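Monomethylamine methyltransferase mtmB1 (Methanosarcina barkeri, PDB 1TV4) catalyses the transfer of the methyl group of monomethylamine to the corrinoid cofactor of its partner protein MtmC, a step in methanogenesis from methylamine. Local coordinates at residues I256-M261 with V286-A291. Sequence-based numbering, arbitrary orientation.
With BG3 (3-methyl-5-sulfo-pyrrolidine-2-carboxylic acid), chain L.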
loop_
_atom_site.group_PDB
_atom_site.type_symbol
_atom_site.label_atom_id
_atom_site.label_comp_id
_atom_site.label_asym_id
_atom_site.label_seq_id
_atom_site.Cartn_x
_atom_site.Cartn_y
_atom_site.Cartn_z
ATOM N N ILE A 256 8.439 -16.262 12.104
ATOM C CA ILE A 256 9.474 -17.286 11.982
ATOM C C ILE A 256 9.087 -18.647 12.545
ATOM O O ILE A 256 8.673 -18.763 13.697
ATOM C CB ILE A 256 10.786 -16.829 12.685
ATOM C CG1 ILE A 256 11.345 -15.590 11.983
ATOM C CG2 ILE A 256 11.824 -17.966 12.675
ATOM C CD1 ILE A 256 12.592 -15.019 12.648
ATOM N N MET A 257 9.222 -19.675 11.713
ATOM C CA MET A 257 8.928 -21.033 12.141
ATOM C C MET A 257 10.228 -21.833 12.145
ATOM O O MET A 257 10.740 -22.203 11.088
ATOM C CB MET A 257 7.937 -21.722 11.203
ATOM C CG MET A 257 7.607 -23.153 11.643
ATOM S SD MET A 257 6.985 -24.199 10.314
ATOM C CE MET A 257 8.536 -24.682 9.543
ATOM N N ASP A 258 10.761 -22.074 13.337
ATOM C CA ASP A 258 11.987 -22.853 13.503
ATOM C C ASP A 258 11.549 -24.314 13.522
ATOM O O ASP A 258 10.568 -24.661 14.170
ATOM C CB ASP A 258 12.656 -22.485 14.829
ATOM C CG ASP A 258 13.755 -23.460 15.224
ATOM O OD1 ASP A 258 14.945 -23.135 15.027
ATOM O OD2 ASP A 258 13.423 -24.552 15.727
ATOM N N GLU A 259 12.272 -25.168 12.797
ATOM C CA GLU A 259 11.943 -26.594 12.722
ATOM C C GLU A 259 13.119 -27.476 13.132
ATOM O O GLU A 259 14.275 -27.113 12.937
ATOM C CB GLU A 259 11.514 -26.950 11.289
ATOM C CG GLU A 259 11.198 -28.434 11.010
ATOM C CD GLU A 259 12.442 -29.287 10.747
ATOM O OE1 GLU A 259 13.389 -28.777 10.109
ATOM O OE2 GLU A 259 12.466 -30.469 11.157
ATOM N N GLN A 260 12.811 -28.628 13.718
ATOM C CA GLN A 260 13.836 -29.591 14.111
ATOM C C GLN A 260 13.117 -30.931 14.161
ATOM O O GLN A 260 12.020 -31.039 14.707
ATOM C CB GLN A 260 14.450 -29.250 15.477
ATOM C CG GLN A 260 15.875 -29.815 15.674
ATOM C CD GLN A 260 15.902 -31.252 16.177
ATOM O OE1 GLN A 260 16.784 -32.039 15.808
ATOM N NE2 GLN A 260 14.953 -31.596 17.037
ATOM N N MET A 261 13.725 -31.952 13.570
ATOM C CA MET A 261 13.126 -33.277 13.554
ATOM C C MET A 261 14.070 -34.278 14.214
ATOM O O MET A 261 14.897 -34.904 13.548
ATOM C CB MET A 261 12.805 -33.681 12.110
ATOM C CG MET A 261 13.933 -33.458 11.114
ATOM S SD MET A 261 13.396 -33.665 9.390
ATOM C CE MET A 261 13.211 -35.437 9.289
ATOM N N VAL A 286 13.298 -20.665 20.333
ATOM C CA VAL A 286 13.005 -19.287 20.719
ATOM C C VAL A 286 14.228 -18.519 21.193
ATOM O O VAL A 286 14.164 -17.317 21.452
ATOM C CB VAL A 286 11.910 -19.234 21.813
ATOM C CG1 VAL A 286 10.638 -19.872 21.288
ATOM C CG2 VAL A 286 12.378 -19.947 23.074
ATOM N N LEU A 287 15.352 -19.217 21.278
ATOM C CA LEU A 287 16.594 -18.622 21.731
ATOM C C LEU A 287 17.488 -18.264 20.539
ATOM O O LEU A 287 17.784 -17.093 20.293
ATOM C CB LEU A 287 17.289 -19.621 22.664
ATOM C CG LEU A 287 18.522 -19.274 23.489
ATOM C CD1 LEU A 287 18.277 -18.060 24.365
ATOM C CD2 LEU A 287 18.857 -20.489 24.347
ATOM N N MET A 288 17.895 -19.283 19.790
ATOM C CA MET A 288 18.763 -19.109 18.635
ATOM C C MET A 288 18.069 -18.531 17.403
ATOM O O MET A 288 18.618 -17.665 16.721
ATOM C CB MET A 288 19.388 -20.463 18.272
ATOM C CG MET A 288 20.244 -20.468 17.019
ATOM S SD MET A 288 20.774 -22.158 16.585
ATOM C CE MET A 288 19.363 -22.726 15.648
ATOM N N SER A 289 16.856 -19.001 17.131
ATOM C CA SER A 289 16.118 -18.572 15.949
ATOM C C SER A 289 15.063 -17.484 16.137
ATOM O O SER A 289 14.416 -17.099 15.161
ATOM C CB SER A 289 15.448 -19.790 15.310
ATOM O OG SER A 289 16.383 -20.841 15.132
ATOM N N SER A 290 14.886 -16.992 17.362
ATOM C CA SER A 290 13.876 -15.957 17.628
ATOM C C SER A 290 12.540 -16.392 17.016
ATOM O O SER A 290 11.775 -15.572 16.503
ATOM C CB SER A 290 14.292 -14.618 17.005
ATOM O OG SER A 290 15.500 -14.121 17.555
ATOM N N ALA A 291 12.261 -17.688 17.084
ATOM C CA ALA A 291 11.045 -18.244 16.500
ATOM C C ALA A 291 9.729 -17.711 17.048
ATOM O O ALA A 291 9.628 -17.371 18.227
ATOM C CB ALA A 291 11.058 -19.758 16.643
HETATM C C1 BG3 L . 6.956 -28.125 7.028
HETATM C C2 BG3 L . 8.114 -28.952 6.374
HETATM C C3 BG3 L . 8.620 -28.529 5.027
HETATM C C4 BG3 L . 9.702 -29.553 4.840
HETATM C C5 BG3 L . 10.336 -29.333 6.251
HETATM C C6 BG3 L . 7.617 -28.689 3.951
HETATM O O1 BG3 L . 5.882 -28.633 7.359
HETATM N N1 BG3 L . 9.277 -28.959 7.274
HETATM S S1 BG3 L . 11.232 -30.797 6.779
HETATM O O2 BG3 L . 12.247 -31.104 5.753
HETATM O O3 BG3 L . 11.818 -30.525 8.101
HETATM O O4 BG3 L . 10.282 -31.920 6.846
#
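In the TIM barrel of this methyltransferase, strand 255-259 and the turn that follows helix 271-288 meet where the chain completes a beta-alpha-beta crossover and enters the neighbouring parallel strand 293-300. Asp258 and Ile256, alternate residues on the helix-facing side of the strand, make the contact with Ser289, Ser290 and Ala291. With CG anti to the backbone N (chi1 167°), Asp258 carries its carboxylate up to Ser289, whose hydroxyl donates a 2.7 Å hydrogen bond from OG to Asp258 OD1. The donor approaches OD1 from the anti side and lies 24° out of the carboxylate plane. The other oxygen, OD2, is bonded to His294 ND1 and Gln232 NE2, so the buried carboxylate is held through both oxygens. At the base of the same side chain, Asp258 CB lies 3.6 Å from Ala291 CB. Ile256 packs against the backbone of the turn through both branches: its CG2 and CD1 each lie 3.7 Å from Ser289 O. Ser290, the first residue beyond the helical conformation, has positive phi; its OG is held by Lys250, while its carbonyl oxygen accepts a hydrogen bond from Arg108 NH1 of a neighbouring subunit. An alanine in place of Asp258 would remove the carboxylate and would probably leave the Ser289 hydroxyl and the His294 and Gln232 side chains without the group that binds them. Glu259 and Met261, farther along the chain, belong to the pocket of the bound sulfopyrrolidine. A buried carboxylate with partners on strand, turn and loop thus ties the outer side of a pocket-lining strand to its crossover, and the surrounding hydrogen bonds probably stabilise its negative charge.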